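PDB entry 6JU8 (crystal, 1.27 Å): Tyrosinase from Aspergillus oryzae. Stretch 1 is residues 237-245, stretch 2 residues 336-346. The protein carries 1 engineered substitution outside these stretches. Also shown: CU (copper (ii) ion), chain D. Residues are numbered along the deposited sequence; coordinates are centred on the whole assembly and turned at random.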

# COMPACT_ATOMS: atom_id res chain seq x y z
N THR A 237 9.85 6.32 0.66
CA THR A 237 10.20 5.20 -0.21
C THR A 237 8.94 4.44 -0.62
O THR A 237 7.93 4.49 0.09
CB THR A 237 11.19 4.25 0.51
OG1 THR A 237 10.60 3.75 1.73
CG2 THR A 237 12.47 4.96 0.88
N THR A 238 9.00 3.81 -1.78
CA THR A 238 7.88 3.05 -2.31
C THR A 238 8.37 1.75 -2.94
O THR A 238 9.49 1.68 -3.43
CB THR A 238 7.06 3.89 -3.30
OG1 THR A 238 5.92 3.15 -3.79
CG2 THR A 238 7.87 4.33 -4.52
N LYS A 239 7.51 0.74 -2.91
CA LYS A 239 7.67 -0.49 -3.71
C LYS A 239 6.61 -0.43 -4.80
O LYS A 239 5.41 -0.46 -4.44
CB LYS A 239 7.53 -1.75 -2.85
CG LYS A 239 8.50 -1.81 -1.66
CD LYS A 239 7.99 -2.88 -0.67
CE LYS A 239 8.94 -3.07 0.51
NZ LYS A 239 9.15 -1.79 1.24
N TYR A 240 6.98 -0.29 -6.06
CA TYR A 240 6.13 -0.29 -7.24
C TYR A 240 5.25 0.94 -7.40
O TYR A 240 4.50 1.00 -8.39
CB TYR A 240 5.22 -1.55 -7.30
CG TYR A 240 5.97 -2.80 -7.67
CD1 TYR A 240 6.70 -3.50 -6.70
CD2 TYR A 240 5.97 -3.31 -8.98
CE1 TYR A 240 7.39 -4.67 -7.00
CE2 TYR A 240 6.68 -4.46 -9.28
CZ TYR A 240 7.39 -5.13 -8.29
OH TYR A 240 8.08 -6.27 -8.66
N GLY A 241 5.28 1.93 -6.51
CA GLY A 241 4.30 3.01 -6.60
C GLY A 241 4.55 4.14 -7.58
O GLY A 241 3.67 5.01 -7.68
N LEU A 242 5.68 4.15 -8.29
CA LEU A 242 5.94 5.20 -9.27
C LEU A 242 5.66 4.71 -10.68
O LEU A 242 6.35 3.80 -11.17
CB LEU A 242 7.41 5.66 -9.23
CG LEU A 242 7.92 6.02 -7.83
CD1 LEU A 242 9.38 6.49 -7.91
CD2 LEU A 242 7.03 7.05 -7.15
N LEU A 243 4.65 5.30 -11.31
CA LEU A 243 4.22 4.92 -12.65
C LEU A 243 4.26 6.17 -13.53
O LEU A 243 3.84 7.25 -13.08
CB LEU A 243 2.81 4.33 -12.64
CG LEU A 243 2.62 2.88 -12.17
CD1 LEU A 243 3.00 2.67 -10.72
CD2 LEU A 243 1.15 2.48 -12.40
N GLU A 244 4.75 6.03 -14.76
CA GLU A 244 4.79 7.15 -15.68
C GLU A 244 3.38 7.69 -15.92
O GLU A 244 2.43 6.91 -16.00
CB GLU A 244 5.49 6.72 -16.98
CG GLU A 244 5.89 7.90 -17.84
CD GLU A 244 6.72 7.59 -19.06
OE1 GLU A 244 7.48 8.50 -19.47
OE2 GLU A 244 6.54 6.52 -19.66
N ASN A 245 3.24 9.01 -16.02
CA ASN A 245 1.99 9.68 -16.37
C ASN A 245 0.93 9.51 -15.29
O ASN A 245 -0.28 9.51 -15.55
CB ASN A 245 1.48 9.21 -17.73
CG ASN A 245 2.43 9.70 -18.82
OD1 ASN A 245 2.74 10.89 -18.83
ND2 ASN A 245 2.83 8.80 -19.71
N HIS A 336 16.53 -7.18 -5.98
CA HIS A 336 16.29 -5.74 -5.87
C HIS A 336 15.17 -5.29 -6.81
O HIS A 336 14.26 -4.55 -6.42
CB HIS A 336 17.56 -4.98 -6.25
CG HIS A 336 18.50 -4.64 -5.14
ND1 HIS A 336 18.23 -3.62 -4.24
CD2 HIS A 336 19.71 -5.13 -4.78
CE1 HIS A 336 19.23 -3.49 -3.40
NE2 HIS A 336 20.13 -4.42 -3.66
N ASN A 337 15.23 -5.74 -8.07
CA ASN A 337 14.21 -5.32 -9.05
C ASN A 337 12.83 -5.80 -8.61
O ASN A 337 11.84 -5.05 -8.73
CB ASN A 337 14.54 -5.89 -10.42
CG ASN A 337 15.71 -5.17 -11.08
OD1 ASN A 337 16.06 -4.06 -10.70
ND2 ASN A 337 16.27 -5.85 -12.08
N TRP A 338 12.76 -7.05 -8.18
CA TRP A 338 11.45 -7.66 -7.89
C TRP A 338 10.83 -7.07 -6.64
O TRP A 338 9.61 -7.01 -6.53
CB TRP A 338 11.57 -9.19 -7.79
CG TRP A 338 12.11 -9.79 -9.05
CD1 TRP A 338 12.10 -9.26 -10.30
CD2 TRP A 338 12.75 -11.07 -9.13
NE1 TRP A 338 12.71 -10.14 -11.17
CE2 TRP A 338 13.11 -11.25 -10.48
CE3 TRP A 338 13.06 -12.09 -8.21
CZ2 TRP A 338 13.77 -12.40 -10.95
CZ3 TRP A 338 13.71 -13.21 -8.68
CH2 TRP A 338 14.06 -13.38 -10.04
N VAL A 339 11.65 -6.63 -5.67
CA VAL A 339 11.11 -6.00 -4.46
C VAL A 339 10.67 -4.57 -4.76
O VAL A 339 9.61 -4.14 -4.30
CB VAL A 339 12.17 -5.99 -3.35
CG1 VAL A 339 11.72 -5.15 -2.15
CG2 VAL A 339 12.46 -7.42 -2.89
N GLY A 340 11.48 -3.82 -5.49
CA GLY A 340 11.28 -2.39 -5.64
C GLY A 340 10.29 -2.02 -6.72
O GLY A 340 9.63 -0.99 -6.63
N GLY A 341 10.23 -2.85 -7.77
CA GLY A 341 9.49 -2.50 -8.97
C GLY A 341 10.46 -1.90 -9.98
O GLY A 341 11.17 -0.94 -9.64
N PHE A 342 10.48 -2.48 -11.17
CA PHE A 342 11.51 -2.18 -12.15
C PHE A 342 10.96 -1.63 -13.46
O PHE A 342 11.74 -1.53 -14.42
CB PHE A 342 12.39 -3.44 -12.40
CG PHE A 342 11.56 -4.62 -12.85
CD1 PHE A 342 11.41 -4.93 -14.19
CD2 PHE A 342 10.91 -5.43 -11.93
CE1 PHE A 342 10.61 -5.98 -14.60
CE2 PHE A 342 10.09 -6.48 -12.32
CZ PHE A 342 9.97 -6.77 -13.67
N MET A 343 9.67 -1.31 -13.51
CA MET A 343 9.06 -0.79 -14.73
C MET A 343 8.29 0.50 -14.43
O MET A 343 7.18 0.45 -13.93
CB MET A 343 8.09 -1.79 -15.35
CG MET A 343 8.79 -2.96 -16.01
SD MET A 343 7.68 -4.09 -16.87
CE MET A 343 6.87 -4.91 -15.53
N PHE A 344 8.91 1.64 -14.69
CA PHE A 344 8.24 2.93 -14.52
C PHE A 344 7.34 3.20 -15.72
O PHE A 344 6.20 3.60 -15.51
CB PHE A 344 9.30 4.02 -14.36
CG PHE A 344 8.82 5.44 -14.34
CD1 PHE A 344 8.04 5.89 -13.27
CD2 PHE A 344 9.15 6.35 -15.32
CE1 PHE A 344 7.61 7.20 -13.19
CE2 PHE A 344 8.73 7.67 -15.26
CZ PHE A 344 7.97 8.09 -14.18
N SER A 345 7.87 2.99 -16.91
CA SER A 345 7.07 3.19 -18.12
C SER A 345 6.10 2.02 -18.29
O SER A 345 6.37 0.89 -17.87
CB SER A 345 7.96 3.34 -19.34
OG SER A 345 8.64 2.14 -19.67
N ARG A 346 4.93 2.30 -18.85
CA ARG A 346 3.91 1.27 -18.98
C ARG A 346 4.37 0.22 -19.97
O ARG A 346 4.77 0.54 -21.10
CB ARG A 346 2.59 1.90 -19.41
CG ARG A 346 1.40 0.97 -19.20
CD ARG A 346 0.08 1.68 -19.49
NE ARG A 346 -0.11 1.76 -20.94
CZ ARG A 346 -1.04 2.49 -21.54
NH1 ARG A 346 -1.89 3.22 -20.81
NH2 ARG A 346 -1.13 2.49 -22.87
CU CU D . 21.84 -4.58 -2.86
O HOH W 1 4.43 4.86 -19.99
O HOH W 2 23.34 -2.92 -3.25

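Stretch 1 has no regular helix or strand, while stretch 2 carries the end of a helix, a turn at Gly 341 and a short strand at 342-343. The stretches come close at two places: the CA atoms of Tyr 240 and Gly 341 are 4.4 Å apart, and those of Leu 243 and Phe 344 are 4.9 Å apart. Residue numbers rise together along both stretches, so the stretches run in the same general direction, and each close approach is tied by a backbone hydrogen bond. At the first, Tyr 240 N donates to Gly 340 O over 2.8 Å, with an angle of 147° at the hydrogen. At the second, Glu 244 N donates to Phe 344 O over 2.9 Å in a straighter bond of 166°. Both donors lie in stretch 1 and both acceptors in stretch 2. Lys 239 CA adds a CA-H...O contact to the same carbonyl, 3.6 Å from Gly 340 O.

The first site lies at the end of the helix. Gly 341 N still bonds back to Asn 337 O at 2.9 Å, but its phi of 95° breaks the helical path. Tyr 240 uses the carbonyls left at this end: its N takes Gly 340 O, and its OH donates to Trp 338 O at 2.7 Å. Val 339 O, between them in sequence, is buried without a polar partner, and the closest atom to it from Lys 239 is CB, at 3.5 Å.

Tyr 240 therefore grips the helix end with both backbone and side chain. With chi1 at -73° (m), its ring lies over Gly 341, whose CA sits 3.3 Å from the ring centroid and only 8° off the normal, a close CH-pi contact. Glycine is required here twice over. A CB on Gly 341 would point toward stretch 1 and come within 2.9 Å of Tyr 240 CG, and the backbone angles alone would jam it against the carbonyl O of Gly 340.

Gly 241 packs against its own stretch instead. Its N donates a weak hydrogen bond to Thr 238 OG1 at 3.0 Å, and an ideal CB would lie 2.3 Å from that same oxygen.

At the second site the aromatic comes from stretch 2. Phe 344, chi1 173° (t), starts sideways, but the end of its side chain comes nearer to stretch 1, with Glu 244 N over one face of the ring. Leu 242 O meets the ring edge, 3.4 Å from Phe 344 CD1, while Glu 244 CB lies over a face, 4.0 Å from the centroid. Leu 242 CB adds apolar packing, 4.1 Å from Phe 344 CD1.

Beyond the ring, Glu 244 reaches along stretch 2: OE2 accepts from water 1 at 2.7 Å, and that water accepts from Arg 346 N at 2.8 Å. The recurring rule is a backbone hydrogen bond accompanied by an aromatic ring with a CH-pi partner over its face.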